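Side-chain contacts in fructosyl amine:oxygen oxidoreductase (Neosartorya fumigata, PDB 4WCT), which oxidises fructosyl amines (Amadori products) with molecular oxygen, using bound flavin-adenine dinucleotide, and so acts as a deglycating enzyme: residues H43-G48 with L195-V200; A125-I130 with K168-K173; S244-K249 with P377-A382; P329-A334 with Q445-D450. All blocks are in the same frame, centred on the assembly; numbering follows the deposited sequence. Where two conformers were deposited one is given.

Contact 1 of 4, residues H43-G48 with L195-V200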
loop_
_atom_site.group_PDB
_atom_site.type_symbol
_atom_site.label_atom_id
_atom_site.label_comp_id
_atom_site.label_asym_id
_atom_site.label_seq_id
_atom_site.Cartn_x
_atom_site.Cartn_y
_atom_site.Cartn_z
ATOM N N HIS A 43 16.414 -0.615 8.430
ATOM C CA HIS A 43 16.414 -0.270 9.854
ATOM C C HIS A 43 17.209 -1.272 10.689
ATOM O O HIS A 43 17.957 -0.859 11.573
ATOM C CB HIS A 43 14.999 -0.165 10.379
ATOM C CG HIS A 43 14.349 1.129 10.056
ATOM N ND1 HIS A 43 14.288 2.167 10.959
ATOM C CD2 HIS A 43 13.682 1.547 8.948
ATOM C CE1 HIS A 43 13.674 3.192 10.399
ATOM N NE2 HIS A 43 13.304 2.848 9.178
ATOM N N LEU A 44 17.151 -2.555 10.335
ATOM C CA LEU A 44 17.941 -3.563 11.075
ATOM C C LEU A 44 19.438 -3.321 10.834
ATOM O O LEU A 44 20.221 -3.288 11.791
ATOM C CB LEU A 44 17.580 -4.973 10.632
ATOM C CG LEU A 44 16.202 -5.471 11.081
ATOM C CD1 LEU A 44 15.881 -6.806 10.444
ATOM C CD2 LEU A 44 16.103 -5.537 12.603
ATOM N N ALA A 45 19.808 -3.040 9.595
ATOM C CA ALA A 45 21.209 -2.684 9.305
ATOM C C ALA A 45 21.685 -1.460 10.070
ATOM O O ALA A 45 22.792 -1.451 10.657
ATOM C CB ALA A 45 21.433 -2.508 7.823
ATOM N N ARG A 46 20.865 -0.428 10.115
ATOM C CA ARG A 46 21.226 0.785 10.846
ATOM C C ARG A 46 21.375 0.517 12.337
ATOM O O ARG A 46 22.152 1.202 13.004
ATOM C CB ARG A 46 20.193 1.889 10.625
ATOM C CG ARG A 46 20.261 2.474 9.224
ATOM C CD ARG A 46 19.170 3.507 9.004
ATOM N NE ARG A 46 19.369 4.271 7.790
ATOM C CZ ARG A 46 18.453 5.091 7.292
ATOM N NH1 ARG A 46 17.291 5.214 7.905
ATOM N NH2 ARG A 46 18.704 5.780 6.187
ATOM N N ARG A 47 20.595 -0.416 12.866
ATOM C CA ARG A 47 20.646 -0.769 14.279
ATOM C C ARG A 47 21.809 -1.704 14.609
ATOM O O ARG A 47 21.975 -2.078 15.776
ATOM C CB ARG A 47 19.329 -1.405 14.723
ATOM C CG ARG A 47 18.229 -0.375 14.864
ATOM C CD ARG A 47 16.902 -0.977 15.270
ATOM N NE ARG A 47 15.864 0.003 15.085
ATOM C CZ ARG A 47 14.746 0.069 15.807
ATOM N NH1 ARG A 47 14.466 -0.845 16.737
ATOM N NH2 ARG A 47 13.838 0.981 15.493
ATOM N N GLY A 48 22.543 -2.128 13.593
ATOM C CA GLY A 48 23.777 -2.904 13.780
ATOM C C GLY A 48 23.595 -4.416 13.724
ATOM O O GLY A 48 24.442 -5.178 14.232
ATOM N N LEU A 195 25.040 -1.403 3.401
ATOM C CA LEU A 195 25.322 -1.567 4.809
ATOM C C LEU A 195 25.491 -3.017 5.229
ATOM O O LEU A 195 25.667 -3.305 6.410
ATOM C CB LEU A 195 24.244 -0.902 5.652
ATOM C CG LEU A 195 24.139 0.599 5.496
ATOM C CD1 LEU A 195 23.019 1.168 6.351
ATOM C CD2 LEU A 195 25.448 1.280 5.883
ATOM N N GLY A 196 25.264 -3.925 4.287
ATOM C CA GLY A 196 25.667 -5.336 4.453
ATOM C C GLY A 196 24.572 -6.384 4.513
ATOM O O GLY A 196 24.852 -7.590 4.736
ATOM N N VAL A 197 23.324 -5.973 4.287
ATOM C CA VAL A 197 22.223 -6.963 4.239
ATOM C C VAL A 197 22.391 -7.804 2.998
ATOM O O VAL A 197 22.741 -7.299 1.940
ATOM C CB VAL A 197 20.852 -6.234 4.233
ATOM C CG1 VAL A 197 19.707 -7.233 4.034
ATOM C CG2 VAL A 197 20.741 -5.433 5.527
ATOM N N ARG A 198 22.082 -9.100 3.118
ATOM C CA ARG A 198 22.154 -10.021 2.017
ATOM C C ARG A 198 20.752 -10.274 1.437
ATOM O O ARG A 198 19.803 -10.423 2.177
ATOM C CB ARG A 198 22.741 -11.346 2.490
ATOM C CG ARG A 198 22.650 -12.442 1.444
ATOM C CD ARG A 198 23.757 -13.489 1.578
ATOM N NE ARG A 198 23.303 -14.831 1.188
ATOM C CZ ARG A 198 22.774 -15.713 2.039
ATOM N NH1 ARG A 198 22.599 -15.386 3.324
ATOM N NH2 ARG A 198 22.419 -16.919 1.607
ATOM N N PHE A 199 20.636 -10.076 0.142
ATOM C CA PHE A 199 19.366 -10.238 -0.583
ATOM C C PHE A 199 19.481 -11.437 -1.503
ATOM O O PHE A 199 20.418 -11.536 -2.299
ATOM C CB PHE A 199 19.049 -8.965 -1.396
ATOM C CG PHE A 199 18.554 -7.822 -0.562
ATOM C CD1 PHE A 199 19.447 -6.918 -0.005
ATOM C CD2 PHE A 199 17.204 -7.574 -0.429
ATOM C CE1 PHE A 199 19.000 -5.897 0.802
ATOM C CE2 PHE A 199 16.748 -6.495 0.301
ATOM C CZ PHE A 199 17.648 -5.636 0.893
ATOM N N VAL A 200 18.579 -12.396 -1.320
ATOM C CA VAL A 200 18.445 -13.544 -2.220
ATOM C C VAL A 200 17.103 -13.459 -2.954
ATOM O O VAL A 200 16.035 -13.665 -2.345
ATOM C CB VAL A 200 18.492 -14.838 -1.410
ATOM C CG1 VAL A 200 18.294 -16.058 -2.316
ATOM C CG2 VAL A 200 19.790 -14.916 -0.630
#
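Ala45 CB lies over the aliphatic start of Leu195 and one branch of Val197. The three residues join two elements of a Rossmann-type FAD-binding domain: helix 35-46, which follows the glycine-rich turn after strand 28-31, and the link between helix 181-194 and edge strand 198-201. The evidence for close packing is the pair of separations at one methyl carbon, 3.9 Å from Ala45 CB to Leu195 CB and 3.8 Å from Ala45 CB to Val197 CG2. With CG1 of Val197 turned away from the backbone N (chi1 174°), CG2 falls beside that N, and this is the branch that meets the alanine. Leu195 continues outward past Ala45, and its CD1 comes within 4.2 Å of Arg46 CG, the two side chains crossing at a slant. Only the base of Arg46 takes part in this; the rest runs extended to a salt bridge with Asp105. The contact therefore grades from the buried Val197, which also packs on Val54 and Ala192, to the exposed Leu195 at its margin. Both chain segments turn at a glycine that ends a helix in a Schellman motif, Gly48 after helix 35-46 and Gly196 after helix 181-194. The positive phi of 115° at Gly196 redirects the chain between Leu195 and Val197, so that residues on either side of the glycine both face Ala45. At the other glycine the turn is tied back to the same alanine, where Gly48 N donates to Ala45 O at 3.0 Å.

Contact 2 of 4, residues A125-I130 with K168-K173; sequences ALIDHI and KGWLHK
Helix 124-135 rests here on strand 168-172, a member of the large mixed sheet that is separate from the nucleotide-binding one. Over the short segments the two axes approach to 8.8 Å and their directions differ by 26°, so helix and strand run nearly alongside each other. Ile127 and Ile130, one helical turn apart, bring their side chains against Lys168 and Trp170, which alternate with Gly169 along the strand. Ile127 divides its contacts: CD1 lies 3.7 Å from Lys168 CB, whereas CG2 lies 3.8 Å from Trp170 CH2. The division follows from the first torsion (chi1 -65°), which sets CG2 anti to the backbone N and sends CG1 and CD1 over the base of the lysine. Beyond that base Lys168 extends away and then bends at chi4 (-75°), and its NZ forms a salt bridge with Glu146. Ile130 comes obliquely upon the indole, with CG2 at 3.6 Å from Trp170 CZ3. The six-membered ring of Trp170 thus reaches both isoleucines, while Arg131 and Val135 of the same helix also touch this side chain. One backbone atom joins the group: Ile127 O lies at the ring edge, near its plane, 3.7 Å from Trp170 CH2. The contact is consequently dispersive in the main, made by isoleucine carbons against the CH2-CZ3-CE3 side of the indole and the lysine methylenes, and the carbonyl oxygen facing the weakly positive C-H rim would probably add a small electrostatic attraction. Among the touching side chains the charged one is Lys168, paired away from this buried patch.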
loop_
_atom_site.group_PDB
_atom_site.type_symbol
_atom_site.label_atom_id
_atom_site.label_comp_id
_atom_site.label_asym_id
_atom_site.label_seq_id
_atom_site.Cartn_x
_atom_site.Cartn_y
_atom_site.Cartn_z
ATOM N N ALA A 125 -24.178 12.627 0.108
ATOM C CA ALA A 125 -23.800 11.605 1.060
ATOM C C ALA A 125 -22.287 11.410 1.117
ATOM O O ALA A 125 -21.738 11.194 2.191
ATOM C CB ALA A 125 -24.485 10.289 0.737
ATOM N N LEU A 126 -21.619 11.383 -0.046
ATOM C CA LEU A 126 -20.178 11.199 -0.045
ATOM C C LEU A 126 -19.518 12.410 0.616
ATOM O O LEU A 126 -18.540 12.278 1.355
ATOM C CB LEU A 126 -19.664 11.054 -1.491
ATOM C CG LEU A 126 -20.016 9.741 -2.199
ATOM C CD1 LEU A 126 -19.769 9.824 -3.696
ATOM C CD2 LEU A 126 -19.293 8.553 -1.584
ATOM N N ILE A 127 -19.969 13.596 0.222
ATOM C CA ILE A 127 -19.423 14.862 0.765
ATOM C C ILE A 127 -19.596 14.952 2.290
ATOM O O ILE A 127 -18.655 15.283 2.980
ATOM C CB ILE A 127 -20.050 16.081 0.062
ATOM C CG1 ILE A 127 -19.647 16.070 -1.406
ATOM C CG2 ILE A 127 -19.554 17.408 0.640
ATOM C CD1 ILE A 127 -20.609 16.836 -2.277
ATOM N N ASP A 128 -20.731 14.491 2.811
ATOM C CA ASP A 128 -21.018 14.442 4.269
ATOM C C ASP A 128 -20.097 13.466 4.989
ATOM O O ASP A 128 -19.623 13.707 6.083
ATOM C CB ASP A 128 -22.455 13.950 4.499
ATOM C CG ASP A 128 -23.493 15.054 4.373
ATOM O OD1 ASP A 128 -23.193 16.104 3.772
ATOM O OD2 ASP A 128 -24.648 14.828 4.805
ATOM N N HIS A 129 -19.852 12.338 4.347
ATOM C CA HIS A 129 -18.946 11.355 4.886
ATOM C C HIS A 129 -17.543 11.930 5.060
ATOM O O HIS A 129 -16.850 11.716 6.076
ATOM C CB HIS A 129 -18.931 10.147 3.972
ATOM C CG HIS A 129 -17.953 9.098 4.381
ATOM N ND1 HIS A 129 -18.132 8.318 5.500
ATOM C CD2 HIS A 129 -16.801 8.675 3.807
ATOM C CE1 HIS A 129 -17.146 7.440 5.584
ATOM N NE2 HIS A 129 -16.306 7.664 4.594
ATOM N N ILE A 130 -17.077 12.618 4.031
ATOM C CA ILE A 130 -15.769 13.218 4.103
ATOM C C ILE A 130 -15.706 14.282 5.206
ATOM O O ILE A 130 -14.754 14.347 5.994
ATOM C CB ILE A 130 -15.378 13.848 2.761
ATOM C CG1 ILE A 130 -15.295 12.762 1.684
ATOM C CG2 ILE A 130 -14.041 14.557 2.904
ATOM C CD1 ILE A 130 -15.279 13.332 0.275
ATOM N N LYS A 168 -17.714 18.433 -4.513
ATOM C CA LYS A 168 -17.226 19.353 -3.477
ATOM C C LYS A 168 -16.098 18.664 -2.771
ATOM O O LYS A 168 -16.029 17.457 -2.735
ATOM C CB LYS A 168 -18.321 19.739 -2.476
ATOM C CG LYS A 168 -19.480 20.476 -3.151
ATOM C CD LYS A 168 -20.375 21.235 -2.197
ATOM C CE LYS A 168 -21.518 21.875 -2.979
ATOM N NZ LYS A 168 -21.024 23.057 -3.729
ATOM N N GLY A 169 -15.151 19.437 -2.260
ATOM C CA GLY A 169 -14.029 18.835 -1.601
ATOM C C GLY A 169 -13.206 19.823 -0.811
ATOM O O GLY A 169 -13.654 20.928 -0.527
ATOM N N TRP A 170 -12.135 19.296 -0.244
ATOM C CA TRP A 170 -11.245 20.030 0.658
ATOM C C TRP A 170 -9.786 19.790 0.251
ATOM O O TRP A 170 -9.376 18.674 0.038
ATOM C CB TRP A 170 -11.430 19.578 2.095
ATOM C CG TRP A 170 -12.744 19.941 2.702
ATOM C CD1 TRP A 170 -12.989 21.004 3.497
ATOM C CD2 TRP A 170 -13.991 19.226 2.582
ATOM N NE1 TRP A 170 -14.300 20.990 3.915
ATOM C CE2 TRP A 170 -14.946 19.932 3.344
ATOM C CE3 TRP A 170 -14.406 18.129 1.854
ATOM C CZ2 TRP A 170 -16.275 19.507 3.465
ATOM C CZ3 TRP A 170 -15.720 17.674 2.017
ATOM C CH2 TRP A 170 -16.625 18.355 2.833
ATOM N N LEU A 171 -9.000 20.867 0.230
ATOM C CA LEU A 171 -7.582 20.842 -0.056
ATOM C C LEU A 171 -6.779 20.984 1.237
ATOM O O LEU A 171 -7.058 21.868 2.063
ATOM C CB LEU A 171 -7.243 22.001 -0.998
ATOM C CG LEU A 171 -5.752 22.321 -1.176
ATOM C CD1 LEU A 171 -5.030 21.188 -1.857
ATOM C CD2 LEU A 171 -5.566 23.595 -1.976
ATOM N N HIS A 172 -5.871 20.045 1.422
ATOM C CA HIS A 172 -4.932 19.937 2.555
ATOM C C HIS A 172 -3.560 20.272 1.925
ATOM O O HIS A 172 -3.055 19.498 1.129
ATOM C CB HIS A 172 -4.965 18.458 3.059
ATOM C CG HIS A 172 -3.956 18.141 4.117
ATOM N ND1 HIS A 172 -3.920 16.927 4.760
ATOM C CD2 HIS A 172 -3.097 18.945 4.789
ATOM C CE1 HIS A 172 -3.020 16.964 5.727
ATOM N NE2 HIS A 172 -2.496 18.175 5.758
ATOM N N LYS A 173 -3.021 21.457 2.178
ATOM C CA LYS A 173 -1.817 21.900 1.488
ATOM C C LYS A 173 -0.489 21.332 2.017
ATOM O O LYS A 173 0.440 21.132 1.247
ATOM C CB LYS A 173 -1.754 23.416 1.534
ATOM C CG LYS A 173 -2.257 24.091 0.281
ATOM C CD LYS A 173 -2.270 25.608 0.441
ATOM C CE LYS A 173 -3.629 26.124 0.900
ATOM N NZ LYS A 173 -4.047 27.335 0.131
#

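Contact 3 of 4, residues S244-K249 with P377-A382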
loop_
_atom_site.group_PDB
_atom_site.type_symbol
_atom_site.label_atom_id
_atom_site.label_comp_id
_atom_site.label_asym_id
_atom_site.label_seq_id
_atom_site.Cartn_x
_atom_site.Cartn_y
_atom_site.Cartn_z
ATOM N N SER A 244 -0.477 -16.969 2.144
ATOM C CA SER A 244 -0.290 -18.370 1.770
ATOM C C SER A 244 0.785 -19.089 2.601
ATOM O O SER A 244 0.883 -20.328 2.549
ATOM C CB SER A 244 0.039 -18.473 0.281
ATOM O OG SER A 244 1.361 -18.025 0.056
ATOM N N LEU A 245 1.503 -18.352 3.450
ATOM C CA LEU A 245 2.678 -18.885 4.145
ATOM C C LEU A 245 2.447 -19.125 5.622
ATOM O O LEU A 245 3.270 -19.733 6.291
ATOM C CB LEU A 245 3.870 -17.932 3.978
ATOM C CG LEU A 245 4.363 -17.789 2.551
ATOM C CD1 LEU A 245 5.496 -16.789 2.532
ATOM C CD2 LEU A 245 4.835 -19.119 1.982
ATOM N N LEU A 246 1.330 -18.633 6.133
ATOM C CA LEU A 246 0.956 -18.793 7.528
ATOM C C LEU A 246 -0.561 -18.807 7.578
ATOM O O LEU A 246 -1.199 -18.097 6.809
ATOM C CB LEU A 246 1.498 -17.635 8.356
ATOM C CG LEU A 246 1.151 -17.584 9.834
ATOM C CD1 LEU A 246 2.008 -18.612 10.568
ATOM C CD2 LEU A 246 1.369 -16.189 10.396
ATOM N N ASP A 247 -1.131 -19.518 8.543
ATOM C CA ASP A 247 -2.546 -19.398 8.830
ATOM C C ASP A 247 -2.843 -18.160 9.672
ATOM O O ASP A 247 -2.558 -18.116 10.858
ATOM C CB ASP A 247 -3.077 -20.660 9.528
ATOM C CG ASP A 247 -4.585 -20.635 9.728
ATOM O OD1 ASP A 247 -5.266 -19.654 9.329
ATOM O OD2 ASP A 247 -5.091 -21.590 10.378
ATOM N N PHE A 248 -3.260 -17.088 8.995
ATOM C CA PHE A 248 -3.553 -15.841 9.659
ATOM C C PHE A 248 -4.940 -15.814 10.289
ATOM O O PHE A 248 -5.361 -14.776 10.836
ATOM C CB PHE A 248 -3.407 -14.690 8.660
ATOM C CG PHE A 248 -2.006 -14.198 8.502
ATOM C CD1 PHE A 248 -1.498 -13.277 9.385
ATOM C CD2 PHE A 248 -1.192 -14.683 7.498
ATOM C CE1 PHE A 248 -0.213 -12.799 9.250
ATOM C CE2 PHE A 248 0.103 -14.220 7.367
ATOM C CZ PHE A 248 0.581 -13.274 8.248
ATOM N N LYS A 249 -5.650 -16.945 10.261
ATOM C CA LYS A 249 -6.937 -17.058 10.970
ATOM C C LYS A 249 -7.909 -15.991 10.473
ATOM O O LYS A 249 -8.602 -15.340 11.254
ATOM C CB LYS A 249 -6.721 -16.945 12.482
ATOM C CG LYS A 249 -5.747 -17.985 13.014
ATOM C CD LYS A 249 -6.259 -19.395 12.770
ATOM C CE LYS A 249 -5.403 -20.433 13.480
ATOM N NZ LYS A 249 -5.589 -21.805 12.937
ATOM N N PRO A 377 7.175 -17.712 18.932
ATOM C CA PRO A 377 7.731 -16.413 19.332
ATOM C C PRO A 377 8.899 -15.931 18.483
ATOM O O PRO A 377 9.232 -14.747 18.533
ATOM C CB PRO A 377 8.229 -16.657 20.767
ATOM C CG PRO A 377 8.304 -18.148 20.926
ATOM C CD PRO A 377 7.243 -18.706 20.025
ATOM N N SER A 378 9.521 -16.819 17.714
ATOM C CA SER A 378 10.621 -16.378 16.853
ATOM C C SER A 378 10.114 -15.826 15.527
ATOM O O SER A 378 10.920 -15.395 14.703
ATOM C CB SER A 378 11.631 -17.496 16.611
ATOM O OG SER A 378 12.082 -18.007 17.852
ATOM N N LEU A 379 8.798 -15.891 15.313
ATOM C CA LEU A 379 8.189 -15.339 14.106
ATOM C C LEU A 379 7.602 -13.974 14.438
ATOM O O LEU A 379 6.764 -13.848 15.331
ATOM C CB LEU A 379 7.081 -16.276 13.607
ATOM C CG LEU A 379 6.259 -15.747 12.433
ATOM C CD1 LEU A 379 7.101 -15.706 11.165
ATOM C CD2 LEU A 379 5.065 -16.658 12.222
ATOM N N LEU A 380 7.937 -12.992 13.611
ATOM C CA LEU A 380 7.304 -11.682 13.642
ATOM C C LEU A 380 6.578 -11.473 12.315
ATOM O O LEU A 380 7.140 -11.750 11.276
ATOM C CB LEU A 380 8.364 -10.608 13.788
ATOM C CG LEU A 380 7.878 -9.162 13.798
ATOM C CD1 LEU A 380 7.120 -8.831 15.072
ATOM C CD2 LEU A 380 9.080 -8.263 13.668
ATOM N N VAL A 381 5.296 -11.190 12.389
ATOM C CA VAL A 381 4.520 -10.841 11.180
ATOM C C VAL A 381 4.459 -9.317 11.029
ATOM O O VAL A 381 4.310 -8.592 11.995
ATOM C CB VAL A 381 3.101 -11.477 11.186
ATOM C CG1 VAL A 381 3.180 -12.993 11.283
ATOM C CG2 VAL A 381 2.211 -10.918 12.293
ATOM N N ALA A 382 4.562 -8.850 9.793
ATOM C CA ALA A 382 4.459 -7.429 9.481
ATOM C C ALA A 382 3.734 -7.303 8.145
ATOM O O ALA A 382 4.335 -7.336 7.075
ATOM C CB ALA A 382 5.841 -6.772 9.441
#
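Leu246 pushes its forked end toward strand 379-383, where Leu379 and Val381, two residues apart, supply the opposing bumps. Leu379 approaches tip to tip: its CD2 sits in the mouth of the fork, 4.0 Å from Leu246 CD1 and 4.1 Å from Leu246 CD2. Val381 fills the next hollow, a notch bounded by Leu246 and the ring of Phe248. Its CG1 is 3.8 Å from Leu246 CD2, the two side chains crossing at about a right angle, and 4.0 Å from both Phe248 CE1 and CZ. The notch is well defined because its walls touch each other, with Leu246 CD2 lying 3.7 Å above one face of the Phe248 ring and offset toward the rim. Leu246 holds CG anti to the backbone N (chi1 177°), which carries the fork to the strand. Behind these residues Asp247 OD1 accepts from Lys249 N at 2.9 Å, an Asx turn; OD1 also pairs with Arg314, and OD2 with Lys249 NZ. Neighbouring Leu245 touches FAD. Around the buried cluster, Leu211 of strand 208-214 packs on Leu246 and Leu379, Leu369 of strand 369-372 packs on Phe248 and Val381, and helix 393-404 covers Leu380 and Ala382, which alternate with Leu379 and Val381 along the strand.

Contact 4 of 4, residues P329-A334 with Q445-D450; sequences PLEAEA and QQVGED
Val447 meets the first turn of helix 330-343 with both of its methyl branches. With CG1 anti to the backbone N (chi1 180°) and CG2 beside that N, the valine straddles two targets: CG1 is 4.3 Å from Pro329 CB, and CG2 is 4.1 Å from Glu331 OE2. Glu331 gets there by an unusual path. Its CG stands between the backbone N and the carbonyl carbon (chi1 72°), and a bend at chi2 (-137°) turns the carboxylate toward the loop 445-450; OE2 is also hydrogen-bonded to Tyr305 OH of strand 295-310. Leu330 brings its CD1 to 4.0 Å from Asp450 O. That oxygen also accepts from Lys454 NZ. Pro329 occupies the N-cap position; its carbonyl O receives Ala332 N at 2.8 Å and Glu333 N at 3.1 Å, both bonds belonging to the first turn, from which Leu330 and Glu331 extend. Trp452 packs on both Pro329 and Val447 from outside the two segments. The direct contact is thus a light van der Waals touch at the surface: besides the Pro329-Val447 carbon pair, Val447 CG2 and Leu330 CD1 border oxygens that are hydrogen-bonded to Tyr305 and Lys454.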
loop_
_atom_site.group_PDB
_atom_site.type_symbol
_atom_site.label_atom_id
_atom_site.label_comp_id
_atom_site.label_asym_id
_atom_site.label_seq_id
_atom_site.Cartn_x
_atom_site.Cartn_y
_atom_site.Cartn_z
ATOM N N PRO A 329 -9.199 -4.860 -15.749
ATOM C CA PRO A 329 -10.475 -5.112 -16.400
ATOM C C PRO A 329 -10.958 -3.910 -17.200
ATOM O O PRO A 329 -10.768 -2.757 -16.807
ATOM C CB PRO A 329 -11.413 -5.448 -15.232
ATOM C CG PRO A 329 -10.499 -6.006 -14.186
ATOM C CD PRO A 329 -9.268 -5.142 -14.300
ATOM N N LEU A 330 -11.639 -4.186 -18.300
ATOM C CA LEU A 330 -12.194 -3.115 -19.130
ATOM C C LEU A 330 -13.093 -2.201 -18.305
ATOM O O LEU A 330 -13.212 -1.000 -18.612
ATOM C CB LEU A 330 -12.947 -3.711 -20.308
ATOM C CG LEU A 330 -12.060 -4.400 -21.359
ATOM C CD1 LEU A 330 -12.922 -5.127 -22.373
ATOM C CD2 LEU A 330 -11.141 -3.413 -22.052
ATOM N N GLU A 331 -13.850 -2.776 -17.368
ATOM C CA GLU A 331 -14.733 -1.947 -16.531
ATOM C C GLU A 331 -13.927 -0.966 -15.643
ATOM O O GLU A 331 -14.420 0.116 -15.319
ATOM C CB GLU A 331 -15.706 -2.810 -15.693
ATOM C CG GLU A 331 -14.988 -3.538 -14.572
ATOM C CD GLU A 331 -15.372 -4.976 -14.342
ATOM O OE1 GLU A 331 -16.579 -5.349 -14.425
ATOM O OE2 GLU A 331 -14.522 -5.669 -13.762
ATOM N N ALA A 332 -12.678 -1.307 -15.345
ATOM C CA ALA A 332 -11.842 -0.433 -14.517
ATOM C C ALA A 332 -11.273 0.685 -15.398
ATOM O O ALA A 332 -11.288 1.861 -14.998
ATOM C CB ALA A 332 -10.724 -1.203 -13.846
ATOM N N GLU A 333 -10.854 0.351 -16.618
ATOM C CA GLU A 333 -10.498 1.378 -17.586
ATOM C C GLU A 333 -11.633 2.383 -17.789
ATOM O O GLU A 333 -11.416 3.608 -17.762
ATOM C CB GLU A 333 -10.102 0.765 -18.926
ATOM C CG GLU A 333 -9.903 1.827 -20.012
ATOM C CD GLU A 333 -9.672 1.261 -21.396
ATOM O OE1 GLU A 333 -9.999 0.071 -21.655
ATOM O OE2 GLU A 333 -9.276 2.052 -22.275
ATOM N N ALA A 334 -12.874 1.892 -17.881
ATOM C CA ALA A 334 -14.007 2.783 -18.098
ATOM C C ALA A 334 -14.222 3.722 -16.905
ATOM O O ALA A 334 -14.548 4.894 -17.101
ATOM C CB ALA A 334 -15.270 1.989 -18.414
ATOM N N GLN A 445 -12.738 -14.087 -10.549
ATOM C CA GLN A 445 -13.253 -15.335 -11.126
ATOM C C GLN A 445 -14.494 -15.068 -11.975
ATOM O O GLN A 445 -14.895 -15.941 -12.737
ATOM C CB GLN A 445 -13.565 -16.346 -10.038
ATOM C CG GLN A 445 -12.325 -16.871 -9.324
ATOM C CD GLN A 445 -11.469 -17.759 -10.205
ATOM O OE1 GLN A 445 -11.967 -18.728 -10.794
ATOM N NE2 GLN A 445 -10.219 -17.354 -10.423
ATOM N N GLN A 446 -15.111 -13.898 -11.803
ATOM C CA GLN A 446 -16.264 -13.497 -12.619
ATOM C C GLN A 446 -15.908 -12.497 -13.707
ATOM O O GLN A 446 -16.791 -11.990 -14.400
ATOM C CB GLN A 446 -17.355 -12.933 -11.714
ATOM C CG GLN A 446 -17.888 -13.961 -10.731
ATOM C CD GLN A 446 -18.928 -13.408 -9.768
ATOM O OE1 GLN A 446 -18.818 -12.284 -9.279
ATOM N NE2 GLN A 446 -19.915 -14.235 -9.439
ATOM N N VAL A 447 -14.611 -12.293 -13.937
ATOM C CA VAL A 447 -14.145 -11.408 -15.008
ATOM C C VAL A 447 -13.754 -12.288 -16.168
ATOM O O VAL A 447 -12.910 -13.142 -16.039
ATOM C CB VAL A 447 -12.964 -10.492 -14.567
ATOM C CG1 VAL A 447 -12.511 -9.603 -15.709
ATOM C CG2 VAL A 447 -13.376 -9.621 -13.383
ATOM N N GLY A 448 -14.389 -12.067 -17.323
ATOM C CA GLY A 448 -14.116 -12.888 -18.493
ATOM C C GLY A 448 -12.680 -12.774 -18.957
ATOM O O GLY A 448 -12.080 -11.706 -18.887
ATOM N N GLU A 449 -12.196 -13.803 -19.632
ATOM C CA GLU A 449 -10.867 -13.765 -20.210
ATOM C C GLU A 449 -10.705 -12.652 -21.235
ATOM O O GLU A 449 -9.614 -12.114 -21.394
ATOM C CB GLU A 449 -10.516 -15.119 -20.857
ATOM C CG GLU A 449 -10.079 -16.168 -19.850
ATOM C CD GLU A 449 -10.320 -17.591 -20.325
ATOM O OE1 GLU A 449 -9.556 -18.061 -21.198
ATOM O OE2 GLU A 449 -11.248 -18.250 -19.804
ATOM N N ASP A 450 -11.791 -12.288 -21.915
ATOM C CA ASP A 450 -11.736 -11.291 -22.958
ATOM C C ASP A 450 -12.166 -9.912 -22.462
ATOM O O ASP A 450 -12.338 -8.984 -23.246
ATOM C CB ASP A 450 -12.622 -11.696 -24.141
ATOM C CG ASP A 450 -14.069 -11.858 -23.753
ATOM O OD1 ASP A 450 -14.411 -11.747 -22.553
ATOM O OD2 ASP A 450 -14.838 -12.285 -24.624
#

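Along the chain, contact 2 is nested within the loop closed by contact 1; contacts 3 and 4 open later and cross, their segments alternating. Contacts 1 and 3 reach the same sheet, through edge strand 198-201 and strand 379-383, with centres about 22 Å apart and nearest atoms about 8 Å apart. Contact 2 belongs to the large mixed sheet, about 42 Å from contact 1 between centres and on the opposite side of the chain's centre. Contact 4 lies beside that second sheet, about 30 Å from contact 2 between centres. None touches another: contacts 1 and 3 pack on the nucleotide-binding sheet, contacts 2 and 4 on or beside the larger one.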